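Ricin B-related lectin (Polyporus squamosus, PDB 5MUA) binds galactose through a ricin-type beta-trefoil lectin domain and carries a calcium-dependent papain-like cysteine protease domain, trapped here with the inhibitor E-64. Local coordinates at the interface of chains A and B. Numbering follows the deposited sequence. Chains: chain A/B, Ricin B-related lectin.

Contact 1: the interface of chains A and B. Residues chain A 173; chain B 171, 240, 282-283.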
loop_
_atom_site.group_PDB
_atom_site.type_symbol
_atom_site.label_atom_id
_atom_site.label_comp_id
_atom_site.label_asym_id
_atom_site.label_seq_id
_atom_site.Cartn_x
_atom_site.Cartn_y
_atom_site.Cartn_z
ATOM N N TYR A 173 -9.271 -2.269 12.411
ATOM C CA TYR A 173 -10.110 -1.386 11.619
ATOM C C TYR A 173 -10.405 -2.084 10.299
ATOM O O TYR A 173 -9.496 -2.681 9.718
ATOM C CB TYR A 173 -9.341 -0.110 11.326
ATOM C CG TYR A 173 -8.818 0.524 12.601
ATOM C CD1 TYR A 173 -9.620 1.364 13.376
ATOM C CD2 TYR A 173 -7.572 0.174 13.076
ATOM C CE1 TYR A 173 -9.138 1.911 14.563
ATOM C CE2 TYR A 173 -7.097 0.706 14.275
ATOM C CZ TYR A 173 -7.906 1.559 15.003
ATOM O OH TYR A 173 -7.401 2.034 16.197
ATOM N N LYS B 171 -6.643 6.584 17.171
ATOM C CA LYS B 171 -5.385 5.857 17.432
ATOM C C LYS B 171 -4.510 5.863 16.199
ATOM O O LYS B 171 -4.997 5.739 15.075
ATOM C CB LYS B 171 -5.659 4.403 17.756
ATOM C CG LYS B 171 -6.665 4.104 18.869
ATOM C CD LYS B 171 -6.102 4.266 20.272
ATOM C CE LYS B 171 -7.114 3.838 21.344
ATOM N NZ LYS B 171 -7.955 5.005 21.732
ATOM N N PHE B 240 -8.261 6.973 8.284
ATOM C CA PHE B 240 -9.687 6.704 8.146
ATOM C C PHE B 240 -10.371 7.685 9.091
ATOM O O PHE B 240 -10.028 7.801 10.298
ATOM C CB PHE B 240 -10.035 5.285 8.627
ATOM C CG PHE B 240 -9.587 4.169 7.745
ATOM C CD1 PHE B 240 -8.846 4.341 6.577
ATOM C CD2 PHE B 240 -10.019 2.876 8.073
ATOM C CE1 PHE B 240 -8.484 3.271 5.795
ATOM C CE2 PHE B 240 -9.667 1.786 7.269
ATOM C CZ PHE B 240 -8.889 1.996 6.141
ATOM N N TYR B 282 -10.315 8.553 13.020
ATOM C CA TYR B 282 -10.270 7.565 14.075
ATOM C C TYR B 282 -9.071 6.667 14.016
ATOM O O TYR B 282 -8.716 6.014 15.024
ATOM C CB TYR B 282 -11.562 6.773 14.191
ATOM C CG TYR B 282 -11.987 6.042 12.951
ATOM C CD1 TYR B 282 -11.528 4.721 12.683
ATOM C CD2 TYR B 282 -12.921 6.597 12.075
ATOM C CE1 TYR B 282 -11.907 4.057 11.546
ATOM C CE2 TYR B 282 -13.311 5.896 10.931
ATOM C CZ TYR B 282 -12.828 4.600 10.699
ATOM O OH TYR B 282 -13.209 3.907 9.571
ATOM N N PHE B 283 -8.403 6.631 12.866
ATOM C CA PHE B 283 -7.272 5.767 12.638
ATOM C C PHE B 283 -6.226 6.511 11.794
ATOM O O PHE B 283 -6.548 7.148 10.805
ATOM C CB PHE B 283 -7.712 4.459 11.977
ATOM C CG PHE B 283 -6.640 3.760 11.250
ATOM C CD1 PHE B 283 -5.569 3.234 11.923
ATOM C CD2 PHE B 283 -6.690 3.622 9.871
ATOM C CE1 PHE B 283 -4.544 2.597 11.237
ATOM C CE2 PHE B 283 -5.670 2.963 9.187
ATOM C CZ PHE B 283 -4.569 2.492 9.879
#
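A:Tyr173 reaches across the interface of the two chains in the deposited assembly and lays its ring against B:Phe283 and B:Tyr282, and its hydroxyl against the stem of B:Lys171. CB has the rim of B:Phe240 nearby, at 4.5 Å from its CD2. From there CG turns anti to the carbonyl carbon (chi1 -54°), which carries the ring out toward chain B. CG meets CB and CG of B:Phe283. One edge of the ring, CD1 and CE1, passes beside B:Tyr282, with CD1 of A:Tyr173 3.9 Å from CD1 of B:Tyr282. The opposite edge, CD2 and CE2, is served by the phenyl of B:Phe283, whose CD1 sits 3.8 Å from CE2 of A:Tyr173. At the tip, the phenol OH comes to 3.3 Å from CB of B:Lys171, with CG of the same lysine next to it; here the lysine offers its aliphatic stem, and the two side chains meet at about a right angle.

One face of the A:Tyr173 ring receives CB of B:Phe283, a CH-pi contact 3.9 Å from the ring centroid and shifted toward the rim. B:Tyr282 instead receives CD1 of A:Tyr173 at its ring edge, in plane, and the two tyrosine side chains run antiparallel alongside each other. Behind them, CD2 of B:Phe283 rests over one face of the B:Phe240 ring, a second-shell support within chain B.

A:Tyr173 closes strand 170-173, the strand that holds B:Lys171 in the partner. B:Tyr282 sits between strands 280-281 and 283-285, B:Phe283 opens the latter, and B:Phe240 belongs to strand 237-243. The patch thus joins the papain-like parts of the two chains, near the C-terminus of chain B.

Contact 2: the interface of chains A and B. Residues chain A 176, 230-233; chain B 203-205.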
loop_
_atom_site.group_PDB
_atom_site.type_symbol
_atom_site.label_atom_id
_atom_site.label_comp_id
_atom_site.label_asym_id
_atom_site.label_seq_id
_atom_site.Cartn_x
_atom_site.Cartn_y
_atom_site.Cartn_z
ATOM N N ASP A 176 -14.342 -2.687 4.373
ATOM C CA ASP A 176 -15.337 -3.138 3.384
ATOM C C ASP A 176 -16.290 -4.121 4.040
ATOM O O ASP A 176 -15.972 -4.725 5.040
ATOM C CB ASP A 176 -14.659 -3.758 2.190
ATOM C CG ASP A 176 -13.784 -2.745 1.404
ATOM O OD1 ASP A 176 -14.367 -1.897 0.695
ATOM O OD2 ASP A 176 -12.533 -2.813 1.448
ATOM N N ASN A 230 -18.615 -4.886 -8.749
ATOM C CA ASN A 230 -18.313 -4.109 -7.522
ATOM C C ASN A 230 -18.980 -4.795 -6.329
ATOM O O ASN A 230 -19.544 -5.908 -6.477
ATOM C CB ASN A 230 -18.797 -2.659 -7.703
ATOM C CG ASN A 230 -20.261 -2.519 -7.714
ATOM O OD1 ASN A 230 -21.036 -3.509 -7.783
ATOM N ND2 ASN A 230 -20.698 -1.276 -7.657
ATOM N N GLY A 231 -18.971 -4.181 -5.159
ATOM C CA GLY A 231 -19.739 -4.706 -4.031
ATOM C C GLY A 231 -19.073 -5.765 -3.179
ATOM O O GLY A 231 -19.708 -6.354 -2.331
ATOM N N PHE A 232 -17.772 -5.945 -3.402
ATOM C CA PHE A 232 -16.993 -6.795 -2.546
ATOM C C PHE A 232 -15.507 -6.345 -2.664
ATOM O O PHE A 232 -15.119 -5.688 -3.657
ATOM C CB PHE A 232 -17.085 -8.273 -2.968
ATOM C CG PHE A 232 -16.357 -8.592 -4.242
ATOM C CD1 PHE A 232 -16.871 -8.234 -5.441
ATOM C CD2 PHE A 232 -15.185 -9.303 -4.205
ATOM C CE1 PHE A 232 -16.192 -8.519 -6.595
ATOM C CE2 PHE A 232 -14.535 -9.642 -5.329
ATOM C CZ PHE A 232 -15.009 -9.215 -6.554
ATOM N N ALA A 233 -14.718 -6.733 -1.660
ATOM C CA ALA A 233 -13.277 -6.502 -1.633
ATOM C C ALA A 233 -12.566 -7.846 -1.487
ATOM O O ALA A 233 -13.150 -8.860 -1.077
ATOM C CB ALA A 233 -12.956 -5.610 -0.434
ATOM N N SER B 203 -17.233 0.789 -5.895
ATOM C CA SER B 203 -17.592 0.502 -4.542
ATOM C C SER B 203 -16.990 -0.811 -4.059
ATOM O O SER B 203 -17.077 -1.800 -4.764
ATOM C CB SER B 203 -19.101 0.479 -4.395
ATOM O OG SER B 203 -19.435 0.404 -3.027
ATOM N N GLU B 204 -16.383 -0.778 -2.876
ATOM C CA GLU B 204 -15.643 -1.939 -2.229
ATOM C C GLU B 204 -14.395 -2.410 -2.935
ATOM O O GLU B 204 -13.311 -2.525 -2.311
ATOM C CB GLU B 204 -16.580 -3.098 -1.932
ATOM C CG GLU B 204 -17.580 -2.852 -0.778
ATOM C CD GLU B 204 -18.742 -1.933 -1.148
ATOM O OE1 GLU B 204 -19.234 -2.019 -2.300
ATOM O OE2 GLU B 204 -19.152 -1.164 -0.247
ATOM N N ILE B 205 -14.479 -2.699 -4.230
ATOM C CA ILE B 205 -13.434 -3.351 -4.953
ATOM C C ILE B 205 -12.256 -2.392 -5.278
ATOM O O ILE B 205 -11.127 -2.803 -5.334
ATOM C CB ILE B 205 -14.050 -4.016 -6.196
ATOM C CG1 ILE B 205 -13.105 -5.016 -6.829
ATOM C CG2 ILE B 205 -14.546 -2.981 -7.241
ATOM C CD1 ILE B 205 -12.609 -6.162 -5.938
#
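Two stretches of chain A, the loop at A:Asp176 and the segment 230-232 leading into strand 233-234, receive the B:Ser203 to B:Ile205 loop of chain B, which lies just ahead of helix 208-226.

Backbone groups make the polar link: the amide N of A:Gly231 donates to the carbonyl O of B:Ser203 at 3.1 Å. The bond is nearly straight at the hydrogen (172°), but the donor stands above the carbonyl plane. Nearby, the carbonyl O of A:Phe232 comes close to N of B:Ile205, yet that N-H points elsewhere, and the approach is not a hydrogen bond.

B:Glu204 has more of its surface hidden by chain A than the other residues of the patch. Its CB packs 3.8 Å from CA of A:Phe232. A bend at chi2 (75°) folds the carboxylate back alongside A:Gly231, and OE1 lies over CA of that glycine, where there is no side chain to obstruct it. Within chain B, the hydroxyl OG of B:Ser203 donates to OE1 of B:Glu204 from above the carboxylate plane, a short bond of 2.5 Å that would restrain the carboxylate. OD1 of A:Asp176 lies 3.2 Å from the backbone carbonyl O of B:Glu204. Both are acceptors, so a calcium ion, probably bound by the two oxygens together, would account for the pair and offset the charge.

B:Ile205 supplies the apolar part. Its CG1 branch, anti to the backbone N (chi1 -165°), runs side by side with A:Phe232 and brings CD1 over one face of the phenyl ring, 3.9 Å above the plane and toward the rim. The other branch, CG2, touches CA of A:Asn230 at 3.9 Å.

A:Asp176 and B:Glu204, from opposite chains, belong to the same calcium site, so the ion probably bridges the chains, and calcium binding and pairing would be linked.

Contact 1 and contact 2 belong to one two-fold symmetric interface, the centres of their C-alpha atoms about 20 Å apart, and each recurs with the chains exchanged. They share no residue, but in chain A the short stretch from A:Tyr173 to A:Asp176 runs from one to the other. Contact 1 is made by side chains, aromatic above all, and packs next to the E-64 pocket, which B:Phe240 and B:Tyr282 help to line. Contact 2 adds a backbone bond and probably shares a calcium ion between the chains, which makes a biological dimer likely; calcium, pairing and the protease cleft could therefore be coupled.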